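Local coordinates for protein two-domain type laccase (Metagenomes, PDB 2ZWN) that probably oxidises phenolic substrates at a type 1 copper and reduces oxygen to water at copper clusters shared between the subunits of a trimer, at residues I59-V64 against L101-H106; G199-H204 against F251-D256; M203-H208 against V239-D244. All blocks are in the same frame, centred on the assembly; numbering follows the deposited sequence.

Contact 1. Residues I59-V64 against L101-H106. With CU (copper (II) ion), chain I; CU (copper (II) ion), chain D; C2O (Cu-O-Cu linkage), chain E.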
loop_
_atom_site.group_PDB
_atom_site.type_symbol
_atom_site.label_atom_id
_atom_site.label_comp_id
_atom_site.label_asym_id
_atom_site.label_seq_id
_atom_site.Cartn_x
_atom_site.Cartn_y
_atom_site.Cartn_z
ATOM N N ILE A 59 -14.819 8.758 -21.291
ATOM C CA ILE A 59 -13.840 7.679 -21.164
ATOM C C ILE A 59 -12.441 8.264 -21.140
ATOM O O ILE A 59 -12.022 8.926 -22.091
ATOM C CB ILE A 59 -13.917 6.633 -22.287
ATOM C CG1 ILE A 59 -15.335 6.086 -22.420
ATOM C CG2 ILE A 59 -12.919 5.492 -22.004
ATOM C CD1 ILE A 59 -15.446 4.952 -23.428
ATOM N N HIS A 60 -11.735 8.020 -20.040
ATOM C CA HIS A 60 -10.307 8.277 -19.955
ATOM C C HIS A 60 -9.533 6.985 -20.241
ATOM O O HIS A 60 -9.896 5.913 -19.759
ATOM C CB HIS A 60 -9.944 8.821 -18.572
ATOM C CG HIS A 60 -8.477 8.810 -18.291
ATOM N ND1 HIS A 60 -7.569 9.506 -19.058
ATOM C CD2 HIS A 60 -7.759 8.178 -17.334
ATOM C CE1 HIS A 60 -6.352 9.300 -18.589
ATOM N NE2 HIS A 60 -6.440 8.503 -17.540
ATOM N N TRP A 61 -8.459 7.121 -21.012
ATOM C CA TRP A 61 -7.629 6.004 -21.450
ATOM C C TRP A 61 -6.355 6.054 -20.620
ATOM O O TRP A 61 -5.428 6.820 -20.901
ATOM C CB TRP A 61 -7.371 6.098 -22.959
ATOM C CG TRP A 61 -8.650 6.373 -23.696
ATOM C CD1 TRP A 61 -9.166 7.598 -24.016
ATOM C CD2 TRP A 61 -9.610 5.405 -24.142
ATOM N NE1 TRP A 61 -10.379 7.450 -24.646
ATOM C CE2 TRP A 61 -10.675 6.116 -24.738
ATOM C CE3 TRP A 61 -9.670 4.006 -24.102
ATOM C CZ2 TRP A 61 -11.789 5.473 -25.288
ATOM C CZ3 TRP A 61 -10.774 3.369 -24.651
ATOM C CH2 TRP A 61 -11.818 4.102 -25.238
ATOM N N HIS A 62 -6.356 5.260 -19.552
ATOM C CA HIS A 62 -5.341 5.351 -18.509
ATOM C C HIS A 62 -4.069 4.656 -18.958
ATOM O O HIS A 62 -4.052 3.442 -19.182
ATOM C CB HIS A 62 -5.864 4.725 -17.215
ATOM C CG HIS A 62 -4.904 4.805 -16.067
ATOM N ND1 HIS A 62 -5.281 5.250 -14.819
ATOM C CD2 HIS A 62 -3.592 4.482 -15.970
ATOM C CE1 HIS A 62 -4.243 5.195 -14.002
ATOM N NE2 HIS A 62 -3.206 4.731 -14.677
ATOM N N GLY A 63 -3.000 5.438 -19.070
ATOM C CA GLY A 63 -1.730 4.949 -19.578
ATOM C C GLY A 63 -1.437 5.491 -20.963
ATOM O O GLY A 63 -0.281 5.545 -21.358
ATOM N N VAL A 64 -2.476 5.889 -21.703
ATOM C CA VAL A 64 -2.297 6.438 -23.041
ATOM C C VAL A 64 -1.786 7.869 -22.907
ATOM O O VAL A 64 -2.398 8.684 -22.223
ATOM C CB VAL A 64 -3.616 6.397 -23.864
ATOM C CG1 VAL A 64 -3.438 7.054 -25.231
ATOM C CG2 VAL A 64 -4.083 4.961 -24.040
ATOM N N LEU A 101 -2.740 -1.396 -20.247
ATOM C CA LEU A 101 -3.439 -0.152 -19.952
ATOM C C LEU A 101 -4.881 -0.456 -19.595
ATOM O O LEU A 101 -5.311 -1.613 -19.601
ATOM C CB LEU A 101 -3.395 0.787 -21.161
ATOM C CG LEU A 101 -2.046 0.898 -21.881
ATOM C CD1 LEU A 101 -2.101 1.956 -22.988
ATOM C CD2 LEU A 101 -0.920 1.215 -20.902
ATOM N N TRP A 102 -5.640 0.586 -19.281
ATOM C CA TRP A 102 -7.065 0.396 -19.063
ATOM C C TRP A 102 -7.836 1.666 -19.363
ATOM O O TRP A 102 -7.250 2.705 -19.666
ATOM C CB TRP A 102 -7.341 -0.150 -17.655
ATOM C CG TRP A 102 -7.004 0.734 -16.488
ATOM C CD1 TRP A 102 -5.805 1.320 -16.206
ATOM C CD2 TRP A 102 -7.879 1.071 -15.408
ATOM N NE1 TRP A 102 -5.892 2.029 -15.026
ATOM C CE2 TRP A 102 -7.155 1.890 -14.518
ATOM C CE3 TRP A 102 -9.217 0.776 -15.117
ATOM C CZ2 TRP A 102 -7.724 2.417 -13.357
ATOM C CZ3 TRP A 102 -9.778 1.295 -13.971
ATOM C CH2 TRP A 102 -9.029 2.103 -13.098
ATOM N N TYR A 103 -9.153 1.572 -19.321
ATOM C CA TYR A 103 -9.984 2.728 -19.609
ATOM C C TYR A 103 -11.093 2.785 -18.585
ATOM O O TYR A 103 -11.536 1.754 -18.072
ATOM C CB TYR A 103 -10.520 2.686 -21.051
ATOM C CG TYR A 103 -11.429 1.514 -21.351
ATOM C CD1 TYR A 103 -12.794 1.605 -21.136
ATOM C CD2 TYR A 103 -10.924 0.314 -21.844
ATOM C CE1 TYR A 103 -13.633 0.540 -21.392
ATOM C CE2 TYR A 103 -11.765 -0.767 -22.105
ATOM C CZ TYR A 103 -13.119 -0.642 -21.871
ATOM O OH TYR A 103 -13.977 -1.692 -22.118
ATOM N N HIS A 104 -11.507 3.995 -18.238
ATOM C CA HIS A 104 -12.577 4.165 -17.278
ATOM C C HIS A 104 -13.214 5.528 -17.399
ATOM O O HIS A 104 -12.617 6.461 -17.946
ATOM C CB HIS A 104 -12.081 3.957 -15.842
ATOM C CG HIS A 104 -10.957 4.862 -15.436
ATOM N ND1 HIS A 104 -11.157 6.148 -14.982
ATOM C CD2 HIS A 104 -9.622 4.642 -15.363
ATOM C CE1 HIS A 104 -9.992 6.689 -14.669
ATOM N NE2 HIS A 104 -9.045 5.796 -14.891
ATOM N N CYS A 105 -14.420 5.645 -16.859
ATOM C CA CYS A 105 -15.096 6.934 -16.824
ATOM C C CYS A 105 -14.306 7.877 -15.935
ATOM O O CYS A 105 -13.629 7.442 -14.993
ATOM C CB CYS A 105 -16.530 6.807 -16.309
ATOM S SG CYS A 105 -17.432 8.383 -16.387
ATOM N N HIS A 106 -14.370 9.169 -16.246
ATOM C CA HIS A 106 -13.695 10.170 -15.423
ATOM C C HIS A 106 -14.653 11.250 -14.921
ATOM O O HIS A 106 -14.215 12.319 -14.495
ATOM C CB HIS A 106 -12.523 10.795 -16.180
ATOM C CG HIS A 106 -11.320 11.039 -15.322
ATOM N ND1 HIS A 106 -11.291 11.998 -14.333
ATOM C CD2 HIS A 106 -10.106 10.439 -15.301
ATOM C CE1 HIS A 106 -10.109 11.980 -13.742
ATOM N NE2 HIS A 106 -9.370 11.047 -14.315
HETATM CU CU CU I . -5.070 8.353 -16.282
HETATM CU CU CU D . -19.469 7.810 -15.649
HETATM CU CU2 C2O E . -7.346 10.729 -13.790
HETATM CU CU3 C2O E . -7.136 5.757 -14.198
HETATM O O1 C2O E . -7.291 8.392 -14.057
#

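Contact 2. Residues G199-H204 against F251-D256. With CU (copper (II) ion), chain G; C2O (Cu-O-Cu linkage), chain F.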
loop_
_atom_site.group_PDB
_atom_site.type_symbol
_atom_site.label_atom_id
_atom_site.label_comp_id
_atom_site.label_asym_id
_atom_site.label_seq_id
_atom_site.Cartn_x
_atom_site.Cartn_y
_atom_site.Cartn_z
ATOM N N GLY A 199 -9.939 0.094 -3.733
ATOM C CA GLY A 199 -9.303 -0.705 -2.678
ATOM C C GLY A 199 -7.855 -1.068 -2.960
ATOM O O GLY A 199 -7.354 -0.857 -4.063
ATOM N N ILE A 200 -7.187 -1.611 -1.945
ATOM C CA ILE A 200 -5.851 -2.175 -2.089
ATOM C C ILE A 200 -5.994 -3.684 -1.930
ATOM O O ILE A 200 -6.730 -4.149 -1.063
ATOM C CB ILE A 200 -4.878 -1.614 -1.031
ATOM C CG1 ILE A 200 -4.646 -0.125 -1.271
ATOM C CG2 ILE A 200 -3.559 -2.359 -1.060
ATOM C CD1 ILE A 200 -3.908 0.558 -0.150
ATOM N N HIS A 201 -5.302 -4.440 -2.776
ATOM C CA HIS A 201 -5.480 -5.882 -2.851
ATOM C C HIS A 201 -4.114 -6.545 -2.842
ATOM O O HIS A 201 -3.249 -6.178 -3.637
ATOM C CB HIS A 201 -6.232 -6.240 -4.133
ATOM C CG HIS A 201 -7.560 -5.562 -4.255
ATOM N ND1 HIS A 201 -8.727 -6.118 -3.774
ATOM C CD2 HIS A 201 -7.899 -4.360 -4.774
ATOM C CE1 HIS A 201 -9.731 -5.286 -4.003
ATOM N NE2 HIS A 201 -9.253 -4.213 -4.610
ATOM N N ALA A 202 -3.919 -7.504 -1.944
ATOM C CA ALA A 202 -2.633 -8.186 -1.806
ATOM C C ALA A 202 -2.764 -9.578 -2.415
ATOM O O ALA A 202 -3.211 -10.518 -1.763
ATOM C CB ALA A 202 -2.225 -8.260 -0.333
ATOM N N MET A 203 -2.403 -9.695 -3.687
ATOM C CA MET A 203 -2.716 -10.898 -4.459
ATOM C C MET A 203 -1.657 -11.976 -4.237
ATOM O O MET A 203 -0.488 -11.789 -4.575
ATOM C CB MET A 203 -2.835 -10.551 -5.940
ATOM C CG MET A 203 -3.898 -9.507 -6.250
ATOM S SD MET A 203 -5.531 -9.841 -5.576
ATOM C CE MET A 203 -5.988 -11.317 -6.489
ATOM N N HIS A 204 -2.091 -13.097 -3.667
ATOM C CA HIS A 204 -1.196 -14.170 -3.251
ATOM C C HIS A 204 -1.499 -15.452 -4.006
ATOM O O HIS A 204 -2.630 -15.938 -3.975
ATOM C CB HIS A 204 -1.347 -14.432 -1.755
ATOM C CG HIS A 204 -0.600 -15.634 -1.279
ATOM N ND1 HIS A 204 0.706 -15.889 -1.642
ATOM C CD2 HIS A 204 -0.973 -16.658 -0.475
ATOM C CE1 HIS A 204 1.104 -17.017 -1.080
ATOM N NE2 HIS A 204 0.105 -17.500 -0.365
ATOM N N PHE A 251 -5.705 -18.822 -5.020
ATOM C CA PHE A 251 -5.042 -17.630 -5.542
ATOM C C PHE A 251 -6.003 -16.503 -5.170
ATOM O O PHE A 251 -7.107 -16.451 -5.688
ATOM C CB PHE A 251 -4.894 -17.790 -7.060
ATOM C CG PHE A 251 -4.072 -16.725 -7.753
ATOM C CD1 PHE A 251 -3.838 -16.845 -9.117
ATOM C CD2 PHE A 251 -3.526 -15.633 -7.089
ATOM C CE1 PHE A 251 -3.106 -15.903 -9.805
ATOM C CE2 PHE A 251 -2.776 -14.685 -7.785
ATOM C CZ PHE A 251 -2.572 -14.822 -9.137
ATOM N N HIS A 252 -5.603 -15.630 -4.249
ATOM C CA HIS A 252 -6.572 -14.722 -3.653
ATOM C C HIS A 252 -5.975 -13.457 -3.058
ATOM O O HIS A 252 -4.776 -13.363 -2.818
ATOM C CB HIS A 252 -7.338 -15.462 -2.551
ATOM C CG HIS A 252 -6.472 -15.876 -1.406
ATOM N ND1 HIS A 252 -6.363 -15.134 -0.249
ATOM C CD2 HIS A 252 -5.648 -16.939 -1.253
ATOM C CE1 HIS A 252 -5.513 -15.727 0.572
ATOM N NE2 HIS A 252 -5.066 -16.824 -0.013
ATOM N N ASP A 253 -6.857 -12.489 -2.818
ATOM C CA ASP A 253 -6.534 -11.289 -2.063
ATOM C C ASP A 253 -6.287 -11.707 -0.616
ATOM O O ASP A 253 -7.132 -12.362 0.009
ATOM C CB ASP A 253 -7.709 -10.304 -2.167
ATOM C CG ASP A 253 -7.410 -8.922 -1.589
ATOM O OD1 ASP A 253 -6.351 -8.710 -0.948
ATOM O OD2 ASP A 253 -8.281 -8.034 -1.787
ATOM N N HIS A 254 -5.128 -11.326 -0.089
ATOM C CA HIS A 254 -4.700 -11.720 1.251
ATOM C C HIS A 254 -5.097 -10.694 2.312
ATOM O O HIS A 254 -4.814 -10.891 3.504
ATOM C CB HIS A 254 -3.178 -11.925 1.264
ATOM C CG HIS A 254 -2.697 -12.911 2.288
ATOM N ND1 HIS A 254 -2.839 -12.711 3.646
ATOM C CD2 HIS A 254 -2.040 -14.086 2.150
ATOM C CE1 HIS A 254 -2.301 -13.727 4.297
ATOM N NE2 HIS A 254 -1.817 -14.581 3.412
ATOM N N VAL A 255 -5.727 -9.593 1.903
ATOM C CA VAL A 255 -6.257 -8.641 2.874
ATOM C C VAL A 255 -7.438 -9.311 3.571
ATOM O O VAL A 255 -8.450 -9.607 2.941
ATOM C CB VAL A 255 -6.684 -7.312 2.234
ATOM C CG1 VAL A 255 -7.360 -6.416 3.277
ATOM C CG2 VAL A 255 -5.473 -6.606 1.609
ATOM N N ASP A 256 -7.286 -9.545 4.871
ATOM C CA ASP A 256 -8.175 -10.410 5.649
ATOM C C ASP A 256 -9.667 -10.073 5.492
ATOM O O ASP A 256 -10.492 -10.970 5.285
ATOM C CB ASP A 256 -7.767 -10.365 7.131
ATOM C CG ASP A 256 -6.311 -10.784 7.359
ATOM O OD1 ASP A 256 -5.462 -10.589 6.454
ATOM O OD2 ASP A 256 -6.007 -11.295 8.459
HETATM CU CU CU G . -0.155 -18.881 0.835
HETATM CU CU2 C2O F . -0.718 -16.403 3.785
HETATM CU CU3 C2O F . -4.232 -18.388 0.928
HETATM O O1 C2O F . -2.565 -17.477 2.332
#

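Contact 3. Residues M203-H208 against V239-D244. With CU (copper (II) ion), chain G; C2O (Cu-O-Cu linkage), chain F.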
loop_
_atom_site.group_PDB
_atom_site.type_symbol
_atom_site.label_atom_id
_atom_site.label_comp_id
_atom_site.label_asym_id
_atom_site.label_seq_id
_atom_site.Cartn_x
_atom_site.Cartn_y
_atom_site.Cartn_z
ATOM N N MET A 203 -2.403 -9.695 -3.687
ATOM C CA MET A 203 -2.716 -10.898 -4.459
ATOM C C MET A 203 -1.657 -11.976 -4.237
ATOM O O MET A 203 -0.488 -11.789 -4.575
ATOM C CB MET A 203 -2.835 -10.551 -5.940
ATOM C CG MET A 203 -3.898 -9.507 -6.250
ATOM S SD MET A 203 -5.531 -9.841 -5.576
ATOM C CE MET A 203 -5.988 -11.317 -6.489
ATOM N N HIS A 204 -2.091 -13.097 -3.667
ATOM C CA HIS A 204 -1.196 -14.170 -3.251
ATOM C C HIS A 204 -1.499 -15.452 -4.006
ATOM O O HIS A 204 -2.630 -15.938 -3.975
ATOM C CB HIS A 204 -1.347 -14.432 -1.755
ATOM C CG HIS A 204 -0.600 -15.634 -1.279
ATOM N ND1 HIS A 204 0.706 -15.889 -1.642
ATOM C CD2 HIS A 204 -0.973 -16.658 -0.475
ATOM C CE1 HIS A 204 1.104 -17.017 -1.080
ATOM N NE2 HIS A 204 0.105 -17.500 -0.365
ATOM N N SER A 205 -0.478 -16.001 -4.652
ATOM C CA SER A 205 -0.597 -17.273 -5.363
ATOM C C SER A 205 -0.013 -18.428 -4.561
ATOM O O SER A 205 1.195 -18.474 -4.319
ATOM C CB SER A 205 0.110 -17.189 -6.709
ATOM O OG SER A 205 1.468 -16.812 -6.556
ATOM N N HIS A 206 -0.856 -19.383 -4.170
ATOM C CA HIS A 206 -0.352 -20.591 -3.522
ATOM C C HIS A 206 0.409 -21.432 -4.543
ATOM O O HIS A 206 0.138 -21.365 -5.747
ATOM C CB HIS A 206 -1.476 -21.453 -2.944
ATOM C CG HIS A 206 -2.136 -20.877 -1.732
ATOM N ND1 HIS A 206 -2.549 -21.658 -0.675
ATOM C CD2 HIS A 206 -2.453 -19.602 -1.404
ATOM C CE1 HIS A 206 -3.098 -20.891 0.248
ATOM N NE2 HIS A 206 -3.045 -19.638 -0.165
ATOM N N GLY A 207 1.361 -22.215 -4.048
ATOM C CA GLY A 207 2.077 -23.195 -4.857
ATOM C C GLY A 207 3.081 -22.671 -5.869
ATOM O O GLY A 207 3.755 -23.466 -6.533
ATOM N N HIS A 208 3.178 -21.349 -6.001
ATOM C CA HIS A 208 3.987 -20.723 -7.044
ATOM C C HIS A 208 4.484 -19.364 -6.588
ATOM O O HIS A 208 3.810 -18.665 -5.832
ATOM C CB HIS A 208 3.158 -20.489 -8.311
ATOM C CG HIS A 208 2.407 -21.691 -8.793
ATOM N ND1 HIS A 208 1.260 -22.149 -8.178
ATOM C CD2 HIS A 208 2.621 -22.511 -9.848
ATOM C CE1 HIS A 208 0.813 -23.213 -8.825
ATOM N NE2 HIS A 208 1.619 -23.448 -9.845
ATOM N N VAL A 239 2.789 -10.222 -14.192
ATOM C CA VAL A 239 3.652 -11.248 -13.649
ATOM C C VAL A 239 3.649 -12.478 -14.553
ATOM O O VAL A 239 2.801 -12.607 -15.450
ATOM C CB VAL A 239 3.235 -11.646 -12.211
ATOM C CG1 VAL A 239 3.153 -10.406 -11.306
ATOM C CG2 VAL A 239 1.920 -12.423 -12.216
ATOM N N ILE A 240 4.628 -13.347 -14.329
ATOM C CA ILE A 240 4.710 -14.652 -14.980
ATOM C C ILE A 240 4.710 -15.732 -13.908
ATOM O O ILE A 240 5.491 -15.670 -12.954
ATOM C CB ILE A 240 6.001 -14.802 -15.795
ATOM C CG1 ILE A 240 6.035 -13.769 -16.923
ATOM C CG2 ILE A 240 6.128 -16.226 -16.363
ATOM C CD1 ILE A 240 5.032 -14.037 -18.029
ATOM N N ILE A 241 3.824 -16.712 -14.069
ATOM C CA ILE A 241 3.887 -17.948 -13.300
ATOM C C ILE A 241 4.221 -19.118 -14.216
ATOM O O ILE A 241 3.566 -19.321 -15.239
ATOM C CB ILE A 241 2.573 -18.252 -12.583
ATOM C CG1 ILE A 241 2.332 -17.215 -11.481
ATOM C CG2 ILE A 241 2.607 -19.665 -12.001
ATOM C CD1 ILE A 241 0.999 -17.367 -10.761
ATOM N N GLU A 242 5.246 -19.873 -13.838
ATOM C CA GLU A 242 5.582 -21.127 -14.505
ATOM C C GLU A 242 4.693 -22.198 -13.884
ATOM O O GLU A 242 4.809 -22.480 -12.688
ATOM C CB GLU A 242 7.059 -21.485 -14.281
ATOM C CG GLU A 242 8.053 -20.408 -14.706
ATOM C CD GLU A 242 8.325 -20.384 -16.193
ATOM O OE1 GLU A 242 7.928 -21.330 -16.910
ATOM O OE2 GLU A 242 8.969 -19.414 -16.646
ATOM N N ALA A 243 3.789 -22.775 -14.670
ATOM C CA ALA A 243 2.882 -23.795 -14.143
ATOM C C ALA A 243 3.558 -25.164 -14.169
ATOM O O ALA A 243 3.274 -26.012 -15.030
ATOM C CB ALA A 243 1.562 -23.810 -14.915
ATOM N N ASP A 244 4.460 -25.372 -13.214
ATOM C CA ASP A 244 5.283 -26.580 -13.169
ATOM C C ASP A 244 5.065 -27.366 -11.881
ATOM O O ASP A 244 5.895 -28.182 -11.503
ATOM C CB ASP A 244 6.763 -26.220 -13.339
ATOM C CG ASP A 244 7.280 -25.269 -12.264
ATOM O OD1 ASP A 244 6.571 -24.981 -11.267
ATOM O OD2 ASP A 244 8.425 -24.789 -12.435
HETATM CU CU CU G . -0.155 -18.881 0.835
HETATM CU CU2 C2O F . -0.718 -16.403 3.785
HETATM CU CU3 C2O F . -4.232 -18.388 0.928
HETATM O O1 C2O F . -2.565 -17.477 2.332
#

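Contact 1. Residues I59-V64 against L101-H106
W61 and Y103 form the apolar centre of this antiparallel pair of cupredoxin strands, with W61 CE3 3.4 Å from Y103 CB. The two rings meet obliquely, their planes 41° apart, and I59 CG2 sits over the rim of the indole. V49 packs on I59 and V47 on W61, both from strand 44-52 of the facing sheet, in the core of the beta-sandwich. At the end of the type II turn W61-V64, V64 CG2 touches L101 CD1, and a side chain on G63 would collide with L101 CD2.

Main-chain bonds pair H60 with H104 and H62 with W102, the bond from H60 N to H104 O measuring 2.8 Å. These four side chains share the face that looks onto the copper cluster. W102 crosses H62 obliquely, its NE1 over one face of the imidazole, 3.1 Å from H62 CG, while the single copper bound by H60 lies over the opposite face, toward its rim. With CG anti to the backbone N (chi1 -178°), H62 extends ND1 to within 2.0 Å of CU3 of the Cu-O-Cu group, which H104 NE2 also binds; H62 NE2 is hydrogen-bonded to D227 of the second subunit. H104 ND1 donates in its ring plane to C105 O, fixing that ring's rotation. H60 NE2 holds its single copper at 1.9 Å, and D73 O takes H60 ND1.

H106 NE2 binds CU2, whereas C105 SG binds another copper together with H57 and H112. Histidines of the second subunit complete the cluster. This His-Cys-His arrangement is consistent with the electron path of multicopper oxidases, from the cysteine-bound copper to the cluster.

Contact 2. Residues G199-H204 against F251-D256
H204 turns the edge of its imidazole toward the face of H252, the centroids 5.9 Å apart, and H254 runs alongside H204 with CD2 to CD2 at 3.8 Å. Each ring carries a different copper: H204 NE2 the single ion, H252 NE2 CU3 and H254 NE2 CU2 of the Cu-O-Cu linkage. H206 of the same chain joins H252 on CU3, and H60, H62, H104 and H106 of the third subunit complete the sites; the ring of that H62 also stacks on H204.

The next shell is backbone. H204 and H252 form an antiparallel hydrogen-bonded pair, with H204 N to H252 O at 2.8 Å, and H254 N reaches A202 O at 2.7 Å. H204 ND1 is hydrogen-bonded to D227 O. H252 CG lies between its backbone N and carbonyl carbon (chi1 65°), from where ND1 donates to D253 O, fixing the ring.

D253 positions this end of the sheet. A202 N (2.9 Å) and V255 N (3.0 Å) approach D253 OD1 from opposite faces of the carboxylate, the second bond making an Asx turn. H201 ND1 meets D253 OD2 from above the carboxylate plane at 2.8 Å, and H258 also donates to it. The bent M203 chain brings SD against D253 CA.

Four N-H donors on one buried carboxylate would probably stabilise its negative charge, and they tie the ligand-bearing end of strand 248-253 to its neighbour.

Contact 3. Residues M203-H208 against V239-D244
H208, in the turn after strand 201-205, packs on I241 of strand 236-242 in the facing sheet of the second cupredoxin domain, just beyond the His-X-His ligand pair H204 and H206. The apolar contact is small. I241 CG2 lies 3.6 Å from H208 CD2, approaching the ring obliquely, and the two side chains cross at about a right angle. I241 CD1 extends the other way to S205 CB, while M210 and I191 press on I241 from neighbouring strands. E242 O lies at the ring edge, 3.6 Å from H208 CD2.

Two hydrogen bonds brace the type II turn S205-H208. H208 ND1 donates to a lone pair of H206 O at 2.8 Å, nearly in the ring plane. S205 OG donates to H208 O at 3.1 Å, from above the carbonyl plane. Outside the turn, H208 NE2 is hydrogen-bonded to Y275 OH. Replacing H208 with an alanine would probably leave H206 O without its imidazole donor and open a gap beside I241 CG2.

The turn delivers H206 to the metals, where D73 of the third subunit holds its ND1. H206 NE2 stands 2.0 Å from CU3, and the single copper hangs 3.1 Å above one face of that ring, toward its rim.

In the fold
From the N terminus, contact 1 comes first: it closes a 36-residue excursion in the first cupredoxin domain, pairing edge strand 60-62 with 101-104 after strand 88-94 has been laid into the opposite sheet. The second domain opens later, so contact 1 is in series with the other two. Contacts 2 and 3 both start from strand 201-205 and share M203 and H204; the 30-residue loop of contact 3 nests within the 46-residue loop of contact 2. Contact 2 binds neighbours within one sheet, whereas contact 3 bridges to strand 236-242 of the facing sheet. Ligands from contact 1 of one subunit meet those from contacts 2 and 3 of another, building a copper cluster at the interface.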